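Local coordinates for protein beta-1,4-mannanase (Aplysia kurodai, PDB 3VUP) that probably hydrolyses the beta-1,4-linked mannose backbone of mannans as a digestive-fluid enzyme of the common sea hare, at residues L96-K100 / V148-L154; L133-I137 / W206-A210; E164-P169 / A191-Y197; A174-Y178 / H243-A248. All blocks are in the same frame, centred on the assembly; numbering follows the deposited sequence. Where two conformers were deposited one is given.

Interaction 1. Residues L96-K100 / V148-L154; sequences LDTAK and VKGHVAL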
loop_
_atom_site.group_PDB
_atom_site.type_symbol
_atom_site.label_atom_id
_atom_site.label_comp_id
_atom_site.label_asym_id
_atom_site.label_seq_id
_atom_site.Cartn_x
_atom_site.Cartn_y
_atom_site.Cartn_z
ATOM N N LEU A 96 11.982 0.597 11.220
ATOM C CA LEU A 96 12.046 -0.848 11.040
ATOM C C LEU A 96 12.657 -1.560 12.249
ATOM O O LEU A 96 12.204 -2.637 12.627
ATOM C CB LEU A 96 12.785 -1.190 9.741
ATOM C CG LEU A 96 12.105 -0.692 8.461
ATOM C CD1 LEU A 96 13.007 -0.909 7.265
ATOM C CD2 LEU A 96 10.769 -1.387 8.245
ATOM N N ASP A 97 13.678 -0.962 12.855
ATOM C CA ASP A 97 14.253 -1.527 14.076
ATOM C C ASP A 97 13.207 -1.565 15.195
ATOM O O ASP A 97 13.142 -2.514 15.976
ATOM C CB ASP A 97 15.467 -0.717 14.535
ATOM C CG ASP A 97 16.670 -0.868 13.622
ATOM O OD1 ASP A 97 16.737 -1.843 12.841
ATOM O OD2 ASP A 97 17.565 -0.001 13.710
ATOM N N THR A 98 12.390 -0.519 15.262
ATOM C CA THR A 98 11.343 -0.435 16.268
ATOM C C THR A 98 10.288 -1.511 16.034
ATOM O O THR A 98 9.873 -2.205 16.965
ATOM C CB THR A 98 10.703 0.968 16.279
ATOM O OG1 THR A 98 11.713 1.940 16.580
ATOM C CG2 THR A 98 9.598 1.053 17.321
ATOM N N ALA A 99 9.880 -1.669 14.780
ATOM C CA ALA A 99 8.906 -2.687 14.417
ATOM C C ALA A 99 9.422 -4.087 14.750
ATOM O O ALA A 99 8.676 -4.939 15.241
ATOM C CB ALA A 99 8.584 -2.593 12.969
ATOM N N LYS A 100 10.707 -4.322 14.492
ATOM C CA LYS A 100 11.304 -5.624 14.761
ATOM C C LYS A 100 11.147 -5.997 16.231
ATOM O O LYS A 100 10.877 -7.154 16.552
ATOM C CB LYS A 100 12.783 -5.629 14.360
ATOM C CG LYS A 100 13.497 -6.959 14.596
ATOM C CD LYS A 100 14.994 -6.865 14.299
ATOM C CE LYS A 100 15.728 -8.146 14.675
ATOM N NZ LYS A 100 17.184 -8.057 14.373
ATOM N N VAL A 148 17.911 0.535 3.952
ATOM C CA VAL A 148 17.206 -0.480 4.733
ATOM C C VAL A 148 17.149 -1.822 4.011
ATOM O O VAL A 148 16.354 -2.691 4.376
ATOM C CB VAL A 148 15.779 -0.021 5.124
ATOM C CG1 VAL A 148 15.848 1.262 5.950
ATOM C CG2 VAL A 148 14.880 0.152 3.888
ATOM N N LYS A 149 18.011 -2.001 3.014
ATOM C CA LYS A 149 18.059 -3.212 2.193
ATOM C C LYS A 149 18.070 -4.463 3.065
ATOM O O LYS A 149 18.907 -4.564 3.963
ATOM C CB LYS A 149 19.322 -3.189 1.321
ATOM C CG LYS A 149 19.486 -4.372 0.374
ATOM C CD LYS A 149 20.816 -4.289 -0.371
ATOM C CE LYS A 149 21.027 -5.500 -1.269
ATOM N NZ LYS A 149 22.420 -5.579 -1.796
ATOM N N GLY A 150 17.169 -5.401 2.803
ATOM C CA GLY A 150 17.165 -6.667 3.497
ATOM C C GLY A 150 16.609 -6.669 4.904
ATOM O O GLY A 150 16.618 -7.719 5.536
ATOM N N HIS A 151 16.120 -5.537 5.401
ATOM C CA HIS A 151 15.695 -5.471 6.795
ATOM C C HIS A 151 14.595 -6.491 7.081
ATOM O O HIS A 151 13.592 -6.542 6.373
ATOM C CB HIS A 151 15.203 -4.069 7.146
ATOM C CG HIS A 151 15.181 -3.802 8.615
ATOM N ND1 HIS A 151 14.327 -4.455 9.478
ATOM C CD2 HIS A 151 15.928 -2.970 9.377
ATOM C CE1 HIS A 151 14.540 -4.022 10.709
ATOM N NE2 HIS A 151 15.510 -3.124 10.677
ATOM N N VAL A 152 14.778 -7.300 8.116
ATOM C CA VAL A 152 13.811 -8.365 8.386
ATOM C C VAL A 152 12.400 -7.875 8.727
ATOM O O VAL A 152 11.435 -8.628 8.568
ATOM C CB VAL A 152 14.302 -9.342 9.474
ATOM C CG1 VAL A 152 15.577 -10.030 9.017
ATOM C CG2 VAL A 152 14.510 -8.628 10.800
ATOM N N ALA A 153 12.272 -6.629 9.183
ATOM C CA ALA A 153 10.955 -6.095 9.539
ATOM C C ALA A 153 10.266 -5.354 8.398
ATOM O O ALA A 153 9.151 -4.860 8.572
ATOM C CB ALA A 153 11.026 -5.218 10.787
ATOM N N LEU A 154 10.913 -5.286 7.240
ATOM C CA LEU A 154 10.275 -4.710 6.063
ATOM C C LEU A 154 9.400 -5.771 5.401
ATOM O O LEU A 154 9.902 -6.777 4.900
ATOM C CB LEU A 154 11.323 -4.207 5.074
ATOM C CG LEU A 154 10.775 -3.729 3.734
ATOM C CD1 LEU A 154 9.987 -2.444 3.908
ATOM C CD2 LEU A 154 11.921 -3.531 2.759
#
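The imidazole of His-151 turns one face to Leu-96 and its edge to Asp-97. Leu-96 CB sits almost on the ring normal, 3.4 Å from the His-151 ring centroid, a CH-pi contact. At the edge, His-151 NE2 donates to Asp-97 OD1 at 2.8 Å in a nearly straight bond (173°). Asp-97 OD1 lies in the imidazole plane, but the N-H meets the carboxylate on its anti side, 30° out of that plane. His-151 carries its CG anti to the backbone N (chi1 -161°), which swings the ring out to the helix. Beyond CB, Leu-96 forks: its CD1 packs on CB of Val-148 at 3.6 Å, the side chains crossing at about a right angle, while CD2 faces Leu-154. Ala-153 is small enough for its CB to approach the Leu-96 carbonyl O at 3.4 Å. Helix 88-101 is joined to the loop that leads from helix 130-147 into barrel strand 157-161. Ala-153 N donates to His-151 ND1 at 3.0 Å, again in the ring plane, so the ring is held at both nitrogens. One nitrogen donating and the other accepting is consistent with a neutral imidazole protonated on NE2, facing a carboxylate whose OD2 is paired with Lys-93.

Interaction 2. Residues L133-I137 / W206-A210; sequences LQSYI and WQADA. With SO4 (sulfate ion), chain H.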
loop_
_atom_site.group_PDB
_atom_site.type_symbol
_atom_site.label_atom_id
_atom_site.label_comp_id
_atom_site.label_asym_id
_atom_site.label_seq_id
_atom_site.Cartn_x
_atom_site.Cartn_y
_atom_site.Cartn_z
ATOM N N LEU A 133 10.454 12.434 -12.199
ATOM C CA LEU A 133 10.368 11.104 -11.619
ATOM C C LEU A 133 11.751 10.471 -11.449
ATOM O O LEU A 133 12.046 9.886 -10.400
ATOM C CB LEU A 133 9.478 10.211 -12.475
ATOM C CG LEU A 133 9.320 8.776 -11.977
ATOM C CD1 LEU A 133 8.819 8.742 -10.531
ATOM C CD2 LEU A 133 8.373 8.027 -12.891
ATOM N N GLN A 134 12.604 10.580 -12.464
ATOM C CA GLN A 134 13.941 10.006 -12.339
ATOM C C GLN A 134 14.728 10.635 -11.186
ATOM O O GLN A 134 15.491 9.942 -10.509
ATOM C CB GLN A 134 14.726 10.092 -13.650
ATOM C CG GLN A 134 15.954 9.176 -13.679
ATOM C CD GLN A 134 15.615 7.695 -13.512
ATOM O OE1 GLN A 134 14.647 7.190 -14.087
ATOM N NE2 GLN A 134 16.421 6.992 -12.721
ATOM N N SER A 135 14.540 11.933 -10.951
ATOM C CA SER A 135 15.196 12.578 -9.811
ATOM C C SER A 135 14.699 12.027 -8.475
ATOM O O SER A 135 15.489 11.843 -7.553
ATOM C CB SER A 135 15.106 14.115 -9.868
ATOM O OG SER A 135 13.820 14.613 -9.539
ATOM N N TYR A 136 13.402 11.745 -8.365
ATOM C CA TYR A 136 12.899 11.096 -7.157
ATOM C C TYR A 136 13.578 9.744 -6.958
ATOM O O TYR A 136 14.044 9.406 -5.860
ATOM C CB TYR A 136 11.367 10.910 -7.184
ATOM C CG TYR A 136 10.916 10.050 -6.026
ATOM C CD1 TYR A 136 11.117 10.475 -4.718
ATOM C CD2 TYR A 136 10.350 8.791 -6.228
ATOM C CE1 TYR A 136 10.756 9.689 -3.641
ATOM C CE2 TYR A 136 9.978 7.998 -5.151
ATOM C CZ TYR A 136 10.186 8.453 -3.863
ATOM O OH TYR A 136 9.832 7.642 -2.806
ATOM N N ILE A 137 13.624 8.966 -8.030
ATOM C CA ILE A 137 14.191 7.633 -7.967
ATOM C C ILE A 137 15.664 7.664 -7.569
ATOM O O ILE A 137 16.091 6.934 -6.670
ATOM C CB ILE A 137 13.961 6.918 -9.292
ATOM C CG1 ILE A 137 12.470 6.575 -9.416
ATOM C CG2 ILE A 137 14.838 5.673 -9.395
ATOM C CD1 ILE A 137 12.068 6.052 -10.760
ATOM N N TRP A 206 8.377 2.340 -12.892
ATOM C CA TRP A 206 9.741 2.804 -12.650
ATOM C C TRP A 206 10.120 2.684 -11.179
ATOM O O TRP A 206 11.245 2.315 -10.850
ATOM C CB TRP A 206 9.938 4.236 -13.143
ATOM C CG TRP A 206 10.009 4.370 -14.642
ATOM C CD1 TRP A 206 9.660 3.434 -15.586
ATOM C CD2 TRP A 206 10.477 5.512 -15.368
ATOM N NE1 TRP A 206 9.878 3.935 -16.849
ATOM C CE2 TRP A 206 10.375 5.209 -16.744
ATOM C CE3 TRP A 206 10.962 6.767 -14.988
ATOM C CZ2 TRP A 206 10.743 6.117 -17.738
ATOM C CZ3 TRP A 206 11.323 7.663 -15.974
ATOM C CH2 TRP A 206 11.216 7.333 -17.334
ATOM N N GLN A 207 9.184 2.986 -10.285
ATOM C CA GLN A 207 9.499 2.869 -8.868
ATOM C C GLN A 207 9.659 1.415 -8.436
ATOM O O GLN A 207 10.575 1.083 -7.684
ATOM C CB GLN A 207 8.466 3.596 -8.016
ATOM C CG GLN A 207 8.485 5.105 -8.189
ATOM C CD GLN A 207 7.404 5.762 -7.366
ATOM O OE1 GLN A 207 7.623 6.122 -6.214
ATOM N NE2 GLN A 207 6.215 5.888 -7.940
ATOM N N ALA A 208 8.766 0.547 -8.896
ATOM C CA ALA A 208 8.879 -0.860 -8.549
ATOM C C ALA A 208 10.206 -1.445 -9.028
ATOM O O ALA A 208 10.847 -2.204 -8.312
ATOM C CB ALA A 208 7.703 -1.650 -9.104
ATOM N N ASP A 209 10.616 -1.073 -10.238
ATOM C CA ASP A 209 11.860 -1.581 -10.796
ATOM C C ASP A 209 13.058 -1.054 -10.015
ATOM O O ASP A 209 13.999 -1.793 -9.732
ATOM C CB ASP A 209 11.979 -1.221 -12.275
ATOM C CG ASP A 209 13.221 -1.810 -12.923
ATOM O OD1 ASP A 209 13.181 -2.978 -13.370
ATOM O OD2 ASP A 209 14.235 -1.088 -13.003
ATOM N N ALA A 210 13.013 0.219 -9.642
ATOM C CA ALA A 210 14.090 0.803 -8.854
ATOM C C ALA A 210 14.241 0.089 -7.514
ATOM O O ALA A 210 15.356 -0.206 -7.078
ATOM C CB ALA A 210 13.841 2.285 -8.642
HETATM S S SO4 H . 17.431 3.259 -13.795
HETATM O O1 SO4 H . 16.849 4.557 -13.462
HETATM O O2 SO4 H . 16.558 2.523 -14.719
HETATM O O3 SO4 H . 18.734 3.446 -14.426
HETATM O O4 SO4 H . 17.607 2.488 -12.565
#
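Gln-207 OE1 accepts a hydrogen bond from the indole N-H of Trp-111 and also rests against the edge of Tyr-136, 3.2 Å from its CE2 and near the plane of its ring. Lying there, the oxygen meets the polarised C-H edge and avoids the electron-rich face; amide and ring planes stand almost perpendicular (83°). Gln-207 NE2 is bonded to Phe-203 O, and the buried amide is thus satisfied at both ends. Trp-206 fills the neighbouring part of the interface. Leu-133 CD2 touches its CE3 at 3.6 Å, approaching obliquely, and Ile-137 CD1 packs on its CB at 3.7 Å; branched aliphatic chains suit this spot because their methyls fit around the indole. Further along, Ile-137 CG2 meets Ala-210 CB at 3.6 Å, where the small alanine accommodates the isoleucine methyl. Gln-134 bends at chi2 (60°), bringing its amide beside the indole, with OE1 3.8 Å from Trp-206 CE3. Its NE2 donates a short, bent bond (2.6 Å) to O1 of a sulfate that is probably from the crystallisation liquor and also held by Lys-142 and Lys-251. Were Gln-134 replaced by an alanine, the sulfate would probably lose one N-H donor and the indole near CE3 would be less covered. The two helix segments run nearly parallel, crossing at -24° with axes 10.6 Å apart, as expected of successive outer helices of a (beta/alpha)8 TIM barrel.

Interaction 3. Residues E164-P169 / A191-Y197; sequences EGMMIP and AGNKYLY
Met-167 curls its side chain onto the ring of Tyr-197. After setting CG anti to the carbonyl carbon, it bends twice more in the same sense (chi2 -49°, chi3 -65°), and CE ends 3.6 Å from the centroid of the Tyr-197 ring, over its centre. The flexible thioether suits such a tight curl, and SD, above the same face, makes a longer Met-aromatic contact. Tyr-197 has chi1 at -100°, off the staggered positions, and this turn sets its ring face against Met-167 CE; its OH bonds to Tyr-240. With an alanine in place of Tyr-197, the Met-167 methyl would probably lose the aromatic face it rests on, and the Tyr-240 hydroxyl one of its partners. Both segments belong to the long loop between strand 157-161 and helix 197-214, on the C-terminal side of the barrel, the end at which TIM-barrel enzymes carry their active sites. A single beta bridge pairs Met-167 with Tyr-195: Ile-168 N donates to Tyr-195 O at 2.9 Å, and Met-166 O accepts from both Tyr-195 N, at 2.8 Å, and Lys-194 N. Met-166, by contrast, stays extended through chi2 and bends only at chi3. It runs alongside Lys-194 and Tyr-195, with SD 3.8 Å from Lys-194 CD and CE 4.0 Å from Tyr-195 CE2. Ile-168 sends CD1 across to Leu-196 CD2 at 3.7 Å, and a water donates to both Ile-168 O and Tyr-195 O.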
loop_
_atom_site.group_PDB
_atom_site.type_symbol
_atom_site.label_atom_id
_atom_site.label_comp_id
_atom_site.label_asym_id
_atom_site.label_seq_id
_atom_site.Cartn_x
_atom_site.Cartn_y
_atom_site.Cartn_z
ATOM N N GLU A 164 -6.648 5.680 -8.028
ATOM C CA GLU A 164 -7.940 5.924 -8.654
ATOM C C GLU A 164 -8.634 7.191 -8.176
ATOM O O GLU A 164 -9.555 7.667 -8.832
ATOM C CB GLU A 164 -8.848 4.710 -8.486
ATOM C CG GLU A 164 -8.233 3.430 -9.031
ATOM C CD GLU A 164 -7.335 2.688 -8.041
ATOM O OE1 GLU A 164 -7.262 3.073 -6.849
ATOM O OE2 GLU A 164 -6.711 1.691 -8.482
ATOM N N GLY A 165 -8.199 7.756 -7.056
ATOM C CA GLY A 165 -8.760 9.018 -6.609
ATOM C C GLY A 165 -8.637 10.132 -7.630
ATOM O O GLY A 165 -9.481 11.025 -7.683
ATOM N N MET A 166 -7.588 10.083 -8.443
ATOM C CA MET A 166 -7.365 11.125 -9.440
ATOM C C MET A 166 -7.222 10.613 -10.871
ATOM O O MET A 166 -6.797 11.353 -11.753
ATOM C CB MET A 166 -6.168 11.990 -9.045
ATOM C CG MET A 166 -6.434 12.842 -7.800
ATOM S SD MET A 166 -5.180 14.082 -7.416
ATOM C CE MET A 166 -3.889 13.044 -6.762
ATOM N N MET A 167 -7.611 9.368 -11.122
ATOM C CA MET A 167 -7.611 8.861 -12.491
ATOM C C MET A 167 -8.864 9.313 -13.231
ATOM O O MET A 167 -9.951 9.353 -12.650
ATOM C CB MET A 167 -7.532 7.336 -12.513
ATOM C CG MET A 167 -6.296 6.745 -11.854
ATOM S SD MET A 167 -4.708 7.453 -12.346
ATOM C CE MET A 167 -4.638 6.999 -14.082
ATOM N N ILE A 168 -8.712 9.641 -14.509
ATOM C CA ILE A 168 -9.854 10.008 -15.336
ATOM C C ILE A 168 -10.624 8.745 -15.710
ATOM O O ILE A 168 -10.080 7.864 -16.375
ATOM C CB ILE A 168 -9.401 10.725 -16.618
ATOM C CG1 ILE A 168 -8.621 11.994 -16.266
ATOM C CG2 ILE A 168 -10.609 11.039 -17.493
ATOM C CD1 ILE A 168 -7.831 12.577 -17.423
ATOM N N PRO A 169 -11.887 8.636 -15.271
ATOM C CA PRO A 169 -12.703 7.467 -15.599
ATOM C C PRO A 169 -13.385 7.653 -16.951
ATOM O O PRO A 169 -13.451 8.773 -17.463
ATOM C CB PRO A 169 -13.746 7.480 -14.489
ATOM C CG PRO A 169 -13.998 8.947 -14.278
ATOM C CD PRO A 169 -12.646 9.614 -14.465
ATOM N N ALA A 191 -11.426 12.744 -6.386
ATOM C CA ALA A 191 -10.618 13.877 -5.950
ATOM C C ALA A 191 -10.317 14.826 -7.113
ATOM O O ALA A 191 -9.768 15.910 -6.910
ATOM C CB ALA A 191 -9.331 13.386 -5.283
ATOM N N GLY A 192 -10.695 14.412 -8.320
ATOM C CA GLY A 192 -10.475 15.196 -9.522
ATOM C C GLY A 192 -9.987 14.310 -10.653
ATOM O O GLY A 192 -8.996 13.595 -10.507
ATOM N N ASN A 193 -10.693 14.344 -11.779
ATOM C CA ASN A 193 -10.309 13.573 -12.955
ATOM C C ASN A 193 -9.051 14.202 -13.521
ATOM O O ASN A 193 -9.138 15.180 -14.251
ATOM C CB ASN A 193 -11.411 13.630 -14.017
ATOM C CG ASN A 193 -12.693 12.935 -13.589
ATOM O OD1 ASN A 193 -12.742 12.260 -12.559
ATOM N ND2 ASN A 193 -13.741 13.085 -14.394
ATOM N N LYS A 194 -7.886 13.651 -13.198
ATOM C CA LYS A 194 -6.618 14.324 -13.456
ATOM C C LYS A 194 -5.653 13.541 -14.354
ATOM O O LYS A 194 -5.023 14.136 -15.234
ATOM C CB LYS A 194 -5.951 14.639 -12.114
ATOM C CG LYS A 194 -5.064 15.860 -12.057
ATOM C CD LYS A 194 -4.702 16.122 -10.601
ATOM C CE LYS A 194 -3.932 17.408 -10.405
ATOM N NZ LYS A 194 -3.583 17.542 -8.968
ATOM N N TYR A 195 -5.521 12.230 -14.127
ATOM C CA TYR A 195 -4.447 11.454 -14.759
ATOM C C TYR A 195 -4.903 10.384 -15.745
ATOM O O TYR A 195 -5.985 9.801 -15.609
ATOM C CB TYR A 195 -3.549 10.810 -13.700
ATOM C CG TYR A 195 -2.937 11.847 -12.794
ATOM C CD1 TYR A 195 -2.034 12.771 -13.294
ATOM C CD2 TYR A 195 -3.283 11.928 -11.450
ATOM C CE1 TYR A 195 -1.495 13.739 -12.483
ATOM C CE2 TYR A 195 -2.745 12.895 -10.632
ATOM C CZ TYR A 195 -1.854 13.799 -11.152
ATOM O OH TYR A 195 -1.322 14.766 -10.329
ATOM N N LEU A 196 -4.044 10.147 -16.736
ATOM C CA LEU A 196 -4.185 9.039 -17.674
ATOM C C LEU A 196 -3.319 7.859 -17.236
ATOM O O LEU A 196 -2.284 8.030 -16.563
ATOM C CB LEU A 196 -3.814 9.476 -19.095
ATOM C CG LEU A 196 -4.706 10.540 -19.746
ATOM C CD1 LEU A 196 -4.272 10.818 -21.183
ATOM C CD2 LEU A 196 -6.165 10.115 -19.688
ATOM N N TYR A 197 -3.743 6.657 -17.616
ATOM C CA TYR A 197 -3.092 5.452 -17.109
ATOM C C TYR A 197 -1.673 5.253 -17.604
ATOM O O TYR A 197 -0.870 4.684 -16.881
ATOM C CB TYR A 197 -3.937 4.180 -17.296
ATOM C CG TYR A 197 -4.635 3.801 -16.008
ATOM C CD1 TYR A 197 -3.960 3.140 -14.991
ATOM C CD2 TYR A 197 -5.949 4.151 -15.788
ATOM C CE1 TYR A 197 -4.592 2.822 -13.788
ATOM C CE2 TYR A 197 -6.590 3.841 -14.601
ATOM C CZ TYR A 197 -5.912 3.171 -13.604
ATOM O OH TYR A 197 -6.565 2.879 -12.430
HETATM O O HOH W 1 -7.357 7.557 -16.869
#

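Interaction 4. Residues A174-Y178 / H243-A248; sequences AEKCY and HCLRLA. With SO4 (sulfate ion), chain I.
Glu-175 reaches from its loop toward Leu-247 on helix 242-249, and can be followed atom by atom. CB packs beside the Tyr-178 ring, 3.7 Å from CD2. CG, set anti to the backbone N (chi1 166°), lies above the rim of the same ring and also touches Leu-247 CD2. A bend at chi2 then lays the carboxyl group against that methyl, with CD 3.4 Å from Leu-247 CD2. At the tip, OE2 accepts from Cys-177 N at 2.9 Å, a nearly straight bond (170°), while a water donates to OE2 and another to OE1; both waters also bond His-243 NE2, the first of them weakly. The bond to Cys-177 N steadies the turn just where SG of Cys-177 is joined to SG of Cys-244 at 2.0 Å, with chi3 of -77°, near a disulfide's relaxed right angle. Tyr-178 extends its OH over the helix to Ala-248 CA at 3.5 Å. His-243 ND1 donates to sulfate O3 at 2.8 Å, and Arg-246 shares that ion, which probably came from the crystallisation liquor. The covalent tie fixes loop to helix; in the crystal, sulfate and water-linked carboxylate would tend to favour a protonated His-243.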
loop_
_atom_site.group_PDB
_atom_site.type_symbol
_atom_site.label_atom_id
_atom_site.label_comp_id
_atom_site.label_asym_id
_atom_site.label_seq_id
_atom_site.Cartn_x
_atom_site.Cartn_y
_atom_site.Cartn_z
ATOM N N ALA A 174 -7.120 3.002 -27.162
ATOM C CA ALA A 174 -6.903 1.839 -28.014
ATOM C C ALA A 174 -6.203 0.706 -27.275
ATOM O O ALA A 174 -6.371 -0.467 -27.613
ATOM C CB ALA A 174 -6.091 2.234 -29.230
ATOM N N GLU A 175 -5.383 1.069 -26.295
ATOM C CA GLU A 175 -4.658 0.103 -25.488
ATOM C C GLU A 175 -5.461 -0.209 -24.226
ATOM O O GLU A 175 -5.755 0.680 -23.425
ATOM C CB GLU A 175 -3.271 0.648 -25.144
ATOM C CG GLU A 175 -2.532 -0.105 -24.045
ATOM C CD GLU A 175 -2.391 -1.593 -24.312
ATOM O OE1 GLU A 175 -1.843 -1.969 -25.374
ATOM O OE2 GLU A 175 -2.818 -2.385 -23.441
ATOM N N LYS A 176 -5.812 -1.483 -24.063
ATOM C CA LYS A 176 -6.610 -1.941 -22.932
ATOM C C LYS A 176 -6.024 -1.501 -21.592
ATOM O O LYS A 176 -6.764 -1.106 -20.689
ATOM C CB LYS A 176 -6.748 -3.466 -22.985
ATOM C CG LYS A 176 -7.463 -4.092 -21.797
ATOM C CD LYS A 176 -7.626 -5.603 -21.977
ATOM C CE LYS A 176 -8.175 -6.265 -20.717
ATOM N NZ LYS A 176 -7.134 -6.473 -19.668
ATOM N N CYS A 177 -4.700 -1.547 -21.456
ATOM C CA CYS A 177 -4.077 -1.148 -20.198
ATOM C C CYS A 177 -4.384 0.285 -19.788
ATOM O O CYS A 177 -4.262 0.618 -18.605
ATOM C CB CYS A 177 -2.558 -1.307 -20.268
ATOM S SG CYS A 177 -1.986 -2.994 -20.400
ATOM N N TYR A 178 -4.745 1.132 -20.754
ATOM C CA TYR A 178 -4.970 2.549 -20.466
ATOM C C TYR A 178 -6.447 2.951 -20.480
ATOM O O TYR A 178 -6.795 4.042 -20.036
ATOM C CB TYR A 178 -4.203 3.433 -21.463
ATOM C CG TYR A 178 -2.730 3.094 -21.638
ATOM C CD1 TYR A 178 -1.984 2.523 -20.609
ATOM C CD2 TYR A 178 -2.084 3.347 -22.842
ATOM C CE1 TYR A 178 -0.642 2.208 -20.781
ATOM C CE2 TYR A 178 -0.744 3.043 -23.022
ATOM C CZ TYR A 178 -0.026 2.473 -21.986
ATOM O OH TYR A 178 1.310 2.157 -22.150
ATOM N N HIS A 243 2.099 -7.133 -17.419
ATOM C CA HIS A 243 2.099 -6.685 -18.800
ATOM C C HIS A 243 1.858 -5.180 -18.914
ATOM O O HIS A 243 2.541 -4.488 -19.675
ATOM C CB HIS A 243 1.034 -7.445 -19.581
ATOM C CG HIS A 243 0.790 -6.891 -20.945
ATOM N ND1 HIS A 243 1.670 -7.074 -21.989
ATOM C CD2 HIS A 243 -0.223 -6.138 -21.433
ATOM C CE1 HIS A 243 1.204 -6.467 -23.064
ATOM N NE2 HIS A 243 0.058 -5.891 -22.754
ATOM N N CYS A 244 0.873 -4.666 -18.185
ATOM C CA CYS A 244 0.538 -3.248 -18.287
ATOM C C CYS A 244 1.626 -2.345 -17.739
ATOM O O CYS A 244 1.934 -1.308 -18.332
ATOM C CB CYS A 244 -0.798 -2.958 -17.601
ATOM S SG CYS A 244 -2.209 -3.676 -18.491
ATOM N N LEU A 245 2.215 -2.726 -16.613
ATOM C CA LEU A 245 3.282 -1.920 -16.035
ATOM C C LEU A 245 4.500 -1.890 -16.960
ATOM O O LEU A 245 5.072 -0.826 -17.220
ATOM C CB LEU A 245 3.660 -2.448 -14.656
ATOM C CG LEU A 245 2.587 -2.212 -13.593
ATOM C CD1 LEU A 245 2.754 -3.187 -12.445
ATOM C CD2 LEU A 245 2.675 -0.803 -13.079
ATOM N N ARG A 246 4.899 -3.059 -17.461
ATOM C CA ARG A 246 6.040 -3.143 -18.368
ATOM C C ARG A 246 5.767 -2.412 -19.681
ATOM O O ARG A 246 6.666 -1.792 -20.255
ATOM C CB ARG A 246 6.413 -4.602 -18.636
ATOM C CG ARG A 246 6.982 -5.322 -17.428
ATOM C CD ARG A 246 7.117 -6.814 -17.686
ATOM N NE ARG A 246 7.744 -7.475 -16.553
ATOM C CZ ARG A 246 7.524 -8.734 -16.199
ATOM N NH1 ARG A 246 6.678 -9.491 -16.897
ATOM N NH2 ARG A 246 8.153 -9.235 -15.144
ATOM N N LEU A 247 4.533 -2.478 -20.164
ATOM C CA LEU A 247 4.191 -1.775 -21.396
ATOM C C LEU A 247 4.397 -0.277 -21.220
ATOM O O LEU A 247 4.992 0.389 -22.062
ATOM C CB LEU A 247 2.741 -2.055 -21.796
ATOM C CG LEU A 247 2.267 -1.295 -23.036
ATOM C CD1 LEU A 247 2.971 -1.792 -24.281
ATOM C CD2 LEU A 247 0.773 -1.446 -23.180
ATOM N N ALA A 248 3.904 0.253 -20.109
ATOM C CA ALA A 248 3.916 1.696 -19.887
ATOM C C ALA A 248 5.307 2.247 -19.605
ATOM O O ALA A 248 5.642 3.348 -20.045
ATOM C CB ALA A 248 2.994 2.055 -18.749
HETATM S S SO4 I . 5.036 -8.779 -20.592
HETATM O O1 SO4 I . 5.758 -7.520 -20.783
HETATM O O2 SO4 I . 4.776 -8.999 -19.170
HETATM O O3 SO4 I . 3.786 -8.737 -21.342
HETATM O O4 SO4 I . 5.860 -9.877 -21.086
HETATM O O HOH W 2 -3.019 -5.105 -23.075
HETATM O O HOH W 3 -0.556 -4.469 -25.202
#

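The four contacts are spread round one eight-stranded parallel barrel. Interaction 1 joins helix 88-101 to the loop entering strand 157-161; interaction 3 lies in the loop leaving that strand, on the opposite side of the chain's centre, with centres about 34 Å apart. Interaction 2 pairs helix 130-147, which runs into the loop of interaction 1, with helix 197-214, which begins at the end of interaction 3. Along the chain, interaction 3 is nested within interaction 2, while interactions 3 and 4 alternate. Those two are neighbours, about 16 Å between centres, and touch through Tyr-197 CB and Tyr-178 CA, 3.7 Å apart. The long loop is thus folded on itself and bound by disulfide to helix 242-249.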